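Local structure of coproheme decarboxylase (Thermus thermophilus, 1VDH) at residues 109-114 with 191-196; 137-142 with 203-208; 145-150 with 227-232. The protein catalyses the hydrogen peroxide-dependent, stepwise decarboxylation of Fe-coproporphyrin III to heme b, the last step of coproporphyrin-dependent heme biosynthesis, and assembles as a homopentamer. All blocks are in the same frame, centred on the assembly; numbering follows the deposited sequence.

All three contacts tie together one curled antiparallel sheet, but in different ways. Contact 1 is fully buried: a loop lies against strand 102-116, held by side-chain hydrogen bonds and a leucine, beside a second subunit. Contacts 2 and 3 share strand 141-152, which pairs with strand 198-204 in contact 2 and with strand 227-237 in contact 3, so both have backbone ladders. Contact 2 is partly buried, with proline-aromatic packing inside and a serine-glutamate hydrogen bond at the exposed surface. Contact 3, also partly buried, is aromatic and carries predicted coproheme-binding residues. Contacts 1 and 3 touch through W196, whereas the centres of contacts 1 and 2 lie about 23 Å apart.

Contact 1: residues 109-114 with 191-196; sequences YSVVEL and QGLDDW
In the antiparallel chlorite dismutase-family sheet, the loop between strands 184-189 and 198-204 packs against strand 102-116, in a buried contact where side chains of the loop reach for the strand. L193 is the apolar centre. Its CG stands anti to the carbonyl carbon (chi1 -50°), which sends the branched end obliquely across the strand: CD1 meets V111 CG2 at 3.6 Å, while CB lies 3.8 Å from CD1 of Y109. The Y109 ring, its CG anti to the backbone N, crosses the leucine obliquely and ends in a hydroxyl hydrogen-bonded to H16 ND1. E113 and Q191 approach tip to tip. The extended glutamate meets a glutamine chain bent at chi2 (93°), and Q191 NE2 donates to E113 OE1 at 2.9 Å, on the syn lone pair and close to the amide plane; the two flat groups are turned 30° apart. The same OE1 is gripped in a salt bridge by K211 NZ of the second subunit, which would be expected to favour the ionised carboxylate, while W198 NE1 is hydrogen-bonded to OE2. D194 closes the other end of the contact with both oxygens, each through its anti lone pair: OD2 takes D195 N at 2.7 Å within the loop, and OD1 accepts from the backbone Y109 N at 2.8 Å.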
loop_
_atom_site.group_PDB
_atom_site.type_symbol
_atom_site.label_atom_id
_atom_site.label_comp_id
_atom_site.label_asym_id
_atom_site.label_seq_id
_atom_site.Cartn_x
_atom_site.Cartn_y
_atom_site.Cartn_z
ATOM N N TYR A 109 -12.972 -11.044 10.095
ATOM C CA TYR A 109 -13.650 -12.263 10.507
ATOM C C TYR A 109 -12.800 -12.901 11.599
ATOM O O TYR A 109 -11.611 -13.165 11.400
ATOM C CB TYR A 109 -13.832 -13.227 9.331
ATOM C CG TYR A 109 -14.301 -14.603 9.756
ATOM C CD1 TYR A 109 -13.664 -15.750 9.283
ATOM C CD2 TYR A 109 -15.364 -14.758 10.654
ATOM C CE1 TYR A 109 -14.069 -17.018 9.693
ATOM C CE2 TYR A 109 -15.774 -16.024 11.071
ATOM C CZ TYR A 109 -15.122 -17.149 10.586
ATOM O OH TYR A 109 -15.513 -18.408 10.989
ATOM N N SER A 110 -13.418 -13.145 12.751
ATOM C CA SER A 110 -12.709 -13.726 13.876
ATOM C C SER A 110 -13.636 -14.549 14.762
ATOM O O SER A 110 -14.845 -14.588 14.536
ATOM C CB SER A 110 -12.060 -12.608 14.695
ATOM O OG SER A 110 -13.045 -11.714 15.192
ATOM N N VAL A 111 -13.059 -15.203 15.770
ATOM C CA VAL A 111 -13.821 -16.028 16.704
ATOM C C VAL A 111 -13.464 -15.649 18.142
ATOM O O VAL A 111 -12.285 -15.621 18.497
ATOM C CB VAL A 111 -13.521 -17.542 16.495
ATOM C CG1 VAL A 111 -14.297 -18.380 17.500
ATOM C CG2 VAL A 111 -13.886 -17.972 15.075
ATOM N N VAL A 112 -14.475 -15.343 18.957
ATOM C CA VAL A 112 -14.253 -14.978 20.362
ATOM C C VAL A 112 -13.317 -16.007 20.981
ATOM O O VAL A 112 -13.565 -17.214 20.911
ATOM C CB VAL A 112 -15.583 -14.890 21.155
ATOM C CG1 VAL A 112 -15.309 -14.682 22.646
ATOM C CG2 VAL A 112 -16.417 -13.724 20.628
ATOM N N GLU A 113 -12.216 -15.518 21.541
ATOM C CA GLU A 113 -11.197 -16.383 22.109
ATOM C C GLU A 113 -10.811 -16.051 23.544
ATOM O O GLU A 113 -10.607 -14.888 23.891
ATOM C CB GLU A 113 -9.950 -16.304 21.222
ATOM C CG GLU A 113 -8.802 -17.212 21.632
ATOM C CD GLU A 113 -7.500 -16.799 20.986
ATOM O OE1 GLU A 113 -7.267 -17.155 19.808
ATOM O OE2 GLU A 113 -6.712 -16.097 21.653
ATOM N N LEU A 114 -10.743 -17.085 24.377
ATOM C CA LEU A 114 -10.342 -16.939 25.769
ATOM C C LEU A 114 -9.053 -17.750 25.873
ATOM O O LEU A 114 -9.045 -18.954 25.612
ATOM C CB LEU A 114 -11.414 -17.502 26.710
ATOM C CG LEU A 114 -12.828 -16.932 26.542
ATOM C CD1 LEU A 114 -13.720 -17.454 27.658
ATOM C CD2 LEU A 114 -12.795 -15.412 26.571
ATOM N N GLN A 191 -6.415 -16.010 13.723
ATOM C CA GLN A 191 -5.186 -16.669 13.281
ATOM C C GLN A 191 -5.173 -17.204 11.842
ATOM O O GLN A 191 -4.462 -16.660 10.983
ATOM C CB GLN A 191 -4.761 -17.724 14.307
ATOM C CG GLN A 191 -4.324 -17.096 15.642
ATOM C CD GLN A 191 -5.444 -16.980 16.682
ATOM O OE1 GLN A 191 -6.634 -17.025 16.360
ATOM N NE2 GLN A 191 -5.054 -16.847 17.944
ATOM N N GLY A 192 -5.973 -18.221 11.556
ATOM C CA GLY A 192 -6.022 -18.734 10.192
ATOM C C GLY A 192 -7.336 -18.342 9.530
ATOM O O GLY A 192 -7.813 -19.022 8.614
ATOM N N LEU A 193 -7.883 -17.199 9.949
ATOM C CA LEU A 193 -9.165 -16.721 9.444
ATOM C C LEU A 193 -9.135 -15.368 8.742
ATOM O O LEU A 193 -9.989 -15.089 7.901
ATOM C CB LEU A 193 -10.180 -16.673 10.591
ATOM C CG LEU A 193 -10.284 -17.952 11.426
ATOM C CD1 LEU A 193 -11.308 -17.756 12.536
ATOM C CD2 LEU A 193 -10.663 -19.131 10.535
ATOM N N ASP A 194 -8.191 -14.510 9.122
ATOM C CA ASP A 194 -8.083 -13.196 8.509
ATOM C C ASP A 194 -6.631 -12.705 8.538
ATOM O O ASP A 194 -5.736 -13.437 8.950
ATOM C CB ASP A 194 -9.049 -12.197 9.170
ATOM C CG ASP A 194 -9.607 -11.173 8.181
ATOM O OD1 ASP A 194 -10.808 -10.847 8.261
ATOM O OD2 ASP A 194 -8.850 -10.685 7.319
ATOM N N ASP A 195 -6.416 -11.457 8.140
ATOM C CA ASP A 195 -5.073 -10.886 8.032
ATOM C C ASP A 195 -4.260 -10.623 9.293
ATOM O O ASP A 195 -3.045 -10.448 9.212
ATOM C CB ASP A 195 -5.121 -9.633 7.156
ATOM C CG ASP A 195 -5.634 -9.923 5.749
ATOM O OD1 ASP A 195 -5.932 -11.098 5.438
ATOM O OD2 ASP A 195 -5.744 -8.969 4.956
ATOM N N TRP A 196 -4.922 -10.593 10.448
ATOM C CA TRP A 196 -4.244 -10.364 11.726
ATOM C C TRP A 196 -4.601 -11.509 12.676
ATOM O O TRP A 196 -5.608 -12.187 12.484
ATOM C CB TRP A 196 -4.668 -9.023 12.334
ATOM C CG TRP A 196 -4.345 -7.824 11.473
ATOM C CD1 TRP A 196 -5.041 -7.386 10.381
ATOM C CD2 TRP A 196 -3.252 -6.911 11.643
ATOM N NE1 TRP A 196 -4.451 -6.259 9.863
ATOM C CE2 TRP A 196 -3.351 -5.945 10.617
ATOM C CE3 TRP A 196 -2.198 -6.814 12.566
ATOM C CZ2 TRP A 196 -2.434 -4.890 10.484
ATOM C CZ3 TRP A 196 -1.283 -5.763 12.436
ATOM C CH2 TRP A 196 -1.409 -4.818 11.400
#

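Contact 2: residues 137-142 with 203-208; sequences PKSGYV and FSEDPV
Two prolines lie over the faces of two aromatic rings here, on either side of a short antiparallel ladder. P137 crosses F203 at about a right angle, its CD 3.9 Å from the centroid of the F203 ring and nearly on the ring normal. V142 lies alongside F203 on the same side of the sheet, with V142 CG2 3.5 Å from F203 CE1. On the face of Y141 and S204, P207 CD sits 3.9 Å from the Y141 ring centroid, displaced toward the rim, while the carbonyl oxygen of S204 lies at that ring's edge. Behind these contacts lies the strand pairing. Y141 and S204 are a hydrogen-bonded pair: Y141 N donates to S204 O at 2.7 Å, almost along the C=O axis, and S204 N returns a longer bond to Y141 O at 3.2 Å from above the carbonyl plane. V142 and F203 follow as a non-hydrogen-bonded pair.

Where the ladder ends, G140 adopts backbone angles (phi 78°) that call for glycine, and a CB would strike S204 O. E205 folds back at chi2 (-60°) to reach S139, in the loop before strand 141-152, and S139 OG donates to the syn lone pair of E205 OE2 at 2.9 Å. D206 then N-caps the next helix, its OD1 accepting from V208 N at 3.0 Å. Y141 OH is hydrogen-bonded to OD1 of D84 of the third subunit, and S204 OG to E182 O. The contact thus pairs strand ends in the antiparallel sheet of the chlorite dismutase family (dimeric alpha+beta barrel clan), with M184 of strand 184-189 and Y65 of strand 61-67 packed on F203, and the N-capped helix 207-217 following directly, its F210 against Y141.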
loop_
_atom_site.group_PDB
_atom_site.type_symbol
_atom_site.label_atom_id
_atom_site.label_comp_id
_atom_site.label_asym_id
_atom_site.label_seq_id
_atom_site.Cartn_x
_atom_site.Cartn_y
_atom_site.Cartn_z
ATOM N N PRO A 137 -22.988 -4.203 23.895
ATOM C CA PRO A 137 -23.723 -3.202 24.680
ATOM C C PRO A 137 -24.523 -2.244 23.795
ATOM O O PRO A 137 -24.138 -1.955 22.657
ATOM C CB PRO A 137 -22.617 -2.509 25.491
ATOM C CG PRO A 137 -21.380 -2.741 24.689
ATOM C CD PRO A 137 -21.544 -4.147 24.189
ATOM N N LYS A 138 -25.650 -1.766 24.317
ATOM C CA LYS A 138 -26.542 -0.904 23.548
ATOM C C LYS A 138 -26.460 0.600 23.782
ATOM O O LYS A 138 -27.462 1.303 23.672
ATOM C CB LYS A 138 -27.985 -1.378 23.729
ATOM C CG LYS A 138 -28.166 -2.874 23.511
ATOM C CD LYS A 138 -27.798 -3.277 22.096
ATOM C CE LYS A 138 -27.925 -4.774 21.908
ATOM N NZ LYS A 138 -27.637 -5.167 20.506
ATOM N N SER A 139 -25.261 1.094 24.058
ATOM C CA SER A 139 -25.044 2.518 24.275
ATOM C C SER A 139 -23.547 2.768 24.234
ATOM O O SER A 139 -22.757 1.827 24.186
ATOM C CB SER A 139 -25.595 2.952 25.640
ATOM O OG SER A 139 -24.904 2.314 26.702
ATOM N N GLY A 140 -23.161 4.037 24.256
ATOM C CA GLY A 140 -21.752 4.363 24.256
ATOM C C GLY A 140 -21.028 4.271 22.928
ATOM O O GLY A 140 -21.605 4.491 21.863
ATOM N N TYR A 141 -19.759 3.886 23.011
ATOM C CA TYR A 141 -18.882 3.811 21.852
ATOM C C TYR A 141 -18.131 2.494 21.739
ATOM O O TYR A 141 -18.062 1.715 22.690
ATOM C CB TYR A 141 -17.861 4.961 21.932
ATOM C CG TYR A 141 -18.510 6.317 22.096
ATOM C CD1 TYR A 141 -18.730 7.144 20.994
ATOM C CD2 TYR A 141 -18.995 6.728 23.337
ATOM C CE1 TYR A 141 -19.432 8.345 21.125
ATOM C CE2 TYR A 141 -19.696 7.920 23.476
ATOM C CZ TYR A 141 -19.915 8.719 22.371
ATOM O OH TYR A 141 -20.653 9.875 22.513
ATOM N N VAL A 142 -17.564 2.266 20.560
ATOM C CA VAL A 142 -16.779 1.074 20.297
ATOM C C VAL A 142 -15.431 1.470 19.707
ATOM O O VAL A 142 -15.318 2.480 19.005
ATOM C CB VAL A 142 -17.482 0.108 19.293
ATOM C CG1 VAL A 142 -17.571 0.740 17.903
ATOM C CG2 VAL A 142 -16.714 -1.216 19.218
ATOM N N PHE A 203 -15.407 -1.389 24.577
ATOM C CA PHE A 203 -16.683 -0.694 24.688
ATOM C C PHE A 203 -16.638 0.221 25.903
ATOM O O PHE A 203 -16.193 -0.192 26.978
ATOM C CB PHE A 203 -17.827 -1.700 24.839
ATOM C CG PHE A 203 -17.932 -2.680 23.703
ATOM C CD1 PHE A 203 -18.492 -2.302 22.489
ATOM C CD2 PHE A 203 -17.483 -3.986 23.856
ATOM C CE1 PHE A 203 -18.609 -3.217 21.439
ATOM C CE2 PHE A 203 -17.594 -4.909 22.814
ATOM C CZ PHE A 203 -18.159 -4.522 21.604
ATOM N N SER A 204 -17.113 1.453 25.739
ATOM C CA SER A 204 -17.102 2.428 26.831
ATOM C C SER A 204 -18.072 3.559 26.538
ATOM O O SER A 204 -18.453 3.773 25.390
ATOM C CB SER A 204 -15.691 3.018 26.988
ATOM O OG SER A 204 -15.609 3.885 28.112
ATOM N N GLU A 205 -18.455 4.295 27.580
ATOM C CA GLU A 205 -19.368 5.424 27.419
ATOM C C GLU A 205 -18.603 6.691 27.060
ATOM O O GLU A 205 -19.203 7.723 26.768
ATOM C CB GLU A 205 -20.173 5.659 28.703
ATOM C CG GLU A 205 -21.081 4.500 29.097
ATOM C CD GLU A 205 -22.132 4.164 28.042
ATOM O OE1 GLU A 205 -22.825 5.086 27.552
ATOM O OE2 GLU A 205 -22.276 2.968 27.711
ATOM N N ASP A 206 -17.275 6.605 27.084
ATOM C CA ASP A 206 -16.415 7.743 26.773
ATOM C C ASP A 206 -15.239 7.248 25.935
ATOM O O ASP A 206 -14.442 6.437 26.398
ATOM C CB ASP A 206 -15.904 8.374 28.080
ATOM C CG ASP A 206 -15.131 9.679 27.861
ATOM O OD1 ASP A 206 -14.799 10.030 26.709
ATOM O OD2 ASP A 206 -14.844 10.360 28.868
ATOM N N PRO A 207 -15.116 7.742 24.688
ATOM C CA PRO A 207 -14.022 7.329 23.804
ATOM C C PRO A 207 -12.640 7.646 24.374
ATOM O O PRO A 207 -11.662 6.994 24.029
ATOM C CB PRO A 207 -14.318 8.089 22.503
ATOM C CG PRO A 207 -15.069 9.291 22.960
ATOM C CD PRO A 207 -15.980 8.736 24.025
ATOM N N VAL A 208 -12.572 8.612 25.287
ATOM C CA VAL A 208 -11.301 8.975 25.906
ATOM C C VAL A 208 -10.765 7.797 26.721
ATOM O O VAL A 208 -9.556 7.632 26.853
ATOM C CB VAL A 208 -11.436 10.244 26.783
ATOM C CG1 VAL A 208 -10.156 10.505 27.567
ATOM C CG2 VAL A 208 -11.739 11.442 25.896
#

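Contact 3: residues 145-150 with 227-232; sequences YPMNKR and GEFGPF
Y145, the predicted active-site residue, is tightly stacked on F232: F232 CE2 comes within 3.3 Å of Y145 CG, above the tyrosine face and toward its rim. The rings form an offset stack with centroids 4.4 Å apart and planes inclined by 20°. Y145 CB takes part as well, standing over the centre of the phenylalanine face in a CH-pi contact. The tyrosine reaches this place with CG in the crowded position between backbone N and carbonyl carbon (chi1 63°). F229 runs beside Y145 in the same direction and presents its edge, F229 CD1 lying 4.0 Å from Y145 CE1. Farther along the same side of the F229 ring, M147 SD makes an oblique Met-aromatic contact, and M147 CE lies 4.0 Å from F229 CE1; the methionine chain, straight at chi2, bends at chi3 (-75°).

Beneath these side chains, strands 141-152 and 227-237 pair antiparallel. N148 and E228 form the hydrogen-bonded pair, with N148 N to E228 O at 2.9 Å in the carbonyl plane and E228 N returning to N148 O. Past the paired residues 227-229, G230 N donates to P146 O at 3.0 Å from above the carbonyl plane. P146 and P231 cross at about a right angle, with P146 CG 3.8 Å from P231 CD.

Strand 145-149 contains five predicted coproheme-binding residues, Y145 to K149. F232 N donates to OD1 of D195 of the third subunit. Toward segment 227-232 the Y145 ring is packed by carbon contacts; the stack on one face and the edge of F229 would be expected to limit its rotation, consistent with a fixed orientation of the predicted active-site tyrosine.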
loop_
_atom_site.group_PDB
_atom_site.type_symbol
_atom_site.label_atom_id
_atom_site.label_comp_id
_atom_site.label_asym_id
_atom_site.label_seq_id
_atom_site.Cartn_x
_atom_site.Cartn_y
_atom_site.Cartn_z
ATOM N N TYR A 145 -9.728 -2.725 16.755
ATOM C CA TYR A 145 -8.407 -2.765 16.149
ATOM C C TYR A 145 -7.888 -4.189 16.139
ATOM O O TYR A 145 -8.188 -4.972 17.044
ATOM C CB TYR A 145 -7.414 -1.860 16.890
ATOM C CG TYR A 145 -7.135 -2.252 18.326
ATOM C CD1 TYR A 145 -6.034 -3.047 18.652
ATOM C CD2 TYR A 145 -7.942 -1.789 19.361
ATOM C CE1 TYR A 145 -5.744 -3.366 19.976
ATOM C CE2 TYR A 145 -7.661 -2.102 20.686
ATOM C CZ TYR A 145 -6.562 -2.890 20.984
ATOM O OH TYR A 145 -6.290 -3.197 22.295
ATOM N N PRO A 146 -7.222 -4.584 15.045
ATOM C CA PRO A 146 -6.663 -5.929 14.940
ATOM C C PRO A 146 -5.200 -5.847 15.390
ATOM O O PRO A 146 -4.622 -4.752 15.452
ATOM C CB PRO A 146 -6.782 -6.220 13.446
ATOM C CG PRO A 146 -6.474 -4.893 12.836
ATOM C CD PRO A 146 -7.238 -3.917 13.728
ATOM N N MET A 147 -4.599 -6.988 15.707
ATOM C CA MET A 147 -3.205 -6.993 16.140
ATOM C C MET A 147 -2.584 -8.376 16.032
ATOM O O MET A 147 -3.292 -9.378 15.924
ATOM C CB MET A 147 -3.086 -6.496 17.594
ATOM C CG MET A 147 -3.717 -7.412 18.647
ATOM S SD MET A 147 -3.499 -6.795 20.355
ATOM C CE MET A 147 -1.779 -7.172 20.642
ATOM N N ASN A 148 -1.252 -8.396 16.019
ATOM C CA ASN A 148 -0.454 -9.619 15.982
ATOM C C ASN A 148 0.498 -9.550 17.169
ATOM O O ASN A 148 0.680 -8.491 17.776
ATOM C CB ASN A 148 0.461 -9.669 14.748
ATOM C CG ASN A 148 -0.289 -9.667 13.441
ATOM O OD1 ASN A 148 0.194 -9.124 12.448
ATOM N ND2 ASN A 148 -1.454 -10.293 13.419
ATOM N N LYS A 149 1.113 -10.688 17.482
ATOM C CA LYS A 149 2.123 -10.750 18.523
ATOM C C LYS A 149 3.409 -10.827 17.708
ATOM O O LYS A 149 3.559 -11.686 16.828
ATOM C CB LYS A 149 1.944 -11.981 19.413
ATOM C CG LYS A 149 1.063 -11.730 20.639
ATOM C CD LYS A 149 1.775 -10.862 21.670
ATOM C CE LYS A 149 0.964 -10.736 22.965
ATOM N NZ LYS A 149 -0.323 -10.010 22.780
ATOM N N ARG A 150 4.301 -9.877 17.959
ATOM C CA ARG A 150 5.558 -9.765 17.239
ATOM C C ARG A 150 6.468 -10.993 17.214
ATOM O O ARG A 150 6.579 -11.729 18.197
ATOM C CB ARG A 150 6.326 -8.547 17.759
ATOM C CG ARG A 150 7.628 -8.251 17.040
ATOM C CD ARG A 150 8.315 -7.034 17.642
ATOM N NE ARG A 150 7.597 -5.790 17.368
ATOM C CZ ARG A 150 7.871 -4.626 17.950
ATOM N NH1 ARG A 150 7.179 -3.542 17.626
ATOM N NH2 ARG A 150 8.817 -4.552 18.878
ATOM N N GLY A 227 3.697 -6.096 20.870
ATOM C CA GLY A 227 2.485 -5.622 20.235
ATOM C C GLY A 227 2.696 -5.092 18.829
ATOM O O GLY A 227 3.571 -4.263 18.586
ATOM N N GLU A 228 1.904 -5.599 17.894
ATOM C CA GLU A 228 1.952 -5.164 16.501
ATOM C C GLU A 228 0.501 -4.777 16.220
ATOM O O GLU A 228 -0.373 -5.644 16.152
ATOM C CB GLU A 228 2.398 -6.326 15.619
ATOM C CG GLU A 228 2.790 -5.939 14.217
ATOM C CD GLU A 228 3.417 -7.104 13.472
ATOM O OE1 GLU A 228 4.505 -7.563 13.896
ATOM O OE2 GLU A 228 2.815 -7.564 12.478
ATOM N N PHE A 229 0.249 -3.478 16.079
ATOM C CA PHE A 229 -1.114 -2.972 15.893
ATOM C C PHE A 229 -1.536 -2.529 14.497
ATOM O O PHE A 229 -0.753 -1.945 13.756
ATOM C CB PHE A 229 -1.364 -1.832 16.884
ATOM C CG PHE A 229 -0.998 -2.177 18.302
ATOM C CD1 PHE A 229 -1.897 -2.849 19.123
ATOM C CD2 PHE A 229 0.267 -1.867 18.801
ATOM C CE1 PHE A 229 -1.541 -3.214 20.423
ATOM C CE2 PHE A 229 0.632 -2.226 20.095
ATOM C CZ PHE A 229 -0.273 -2.902 20.910
ATOM N N GLY A 230 -2.800 -2.799 14.169
ATOM C CA GLY A 230 -3.352 -2.412 12.881
ATOM C C GLY A 230 -4.156 -1.124 12.990
ATOM O O GLY A 230 -3.929 -0.333 13.903
ATOM N N PRO A 231 -5.113 -0.887 12.082
ATOM C CA PRO A 231 -5.935 0.331 12.115
ATOM C C PRO A 231 -6.888 0.381 13.311
ATOM O O PRO A 231 -7.306 -0.658 13.822
ATOM C CB PRO A 231 -6.699 0.257 10.794
ATOM C CG PRO A 231 -6.856 -1.221 10.577
ATOM C CD PRO A 231 -5.486 -1.750 10.948
ATOM N N PHE A 232 -7.190 1.591 13.780
ATOM C CA PHE A 232 -8.106 1.785 14.905
ATOM C C PHE A 232 -9.360 2.507 14.424
ATOM O O PHE A 232 -9.273 3.555 13.775
ATOM C CB PHE A 232 -7.448 2.601 16.030
ATOM C CG PHE A 232 -6.441 1.829 16.841
ATOM C CD1 PHE A 232 -5.194 1.512 16.315
ATOM C CD2 PHE A 232 -6.746 1.413 18.134
ATOM C CE1 PHE A 232 -4.263 0.786 17.068
ATOM C CE2 PHE A 232 -5.826 0.690 18.893
ATOM C CZ PHE A 232 -4.584 0.375 18.361
#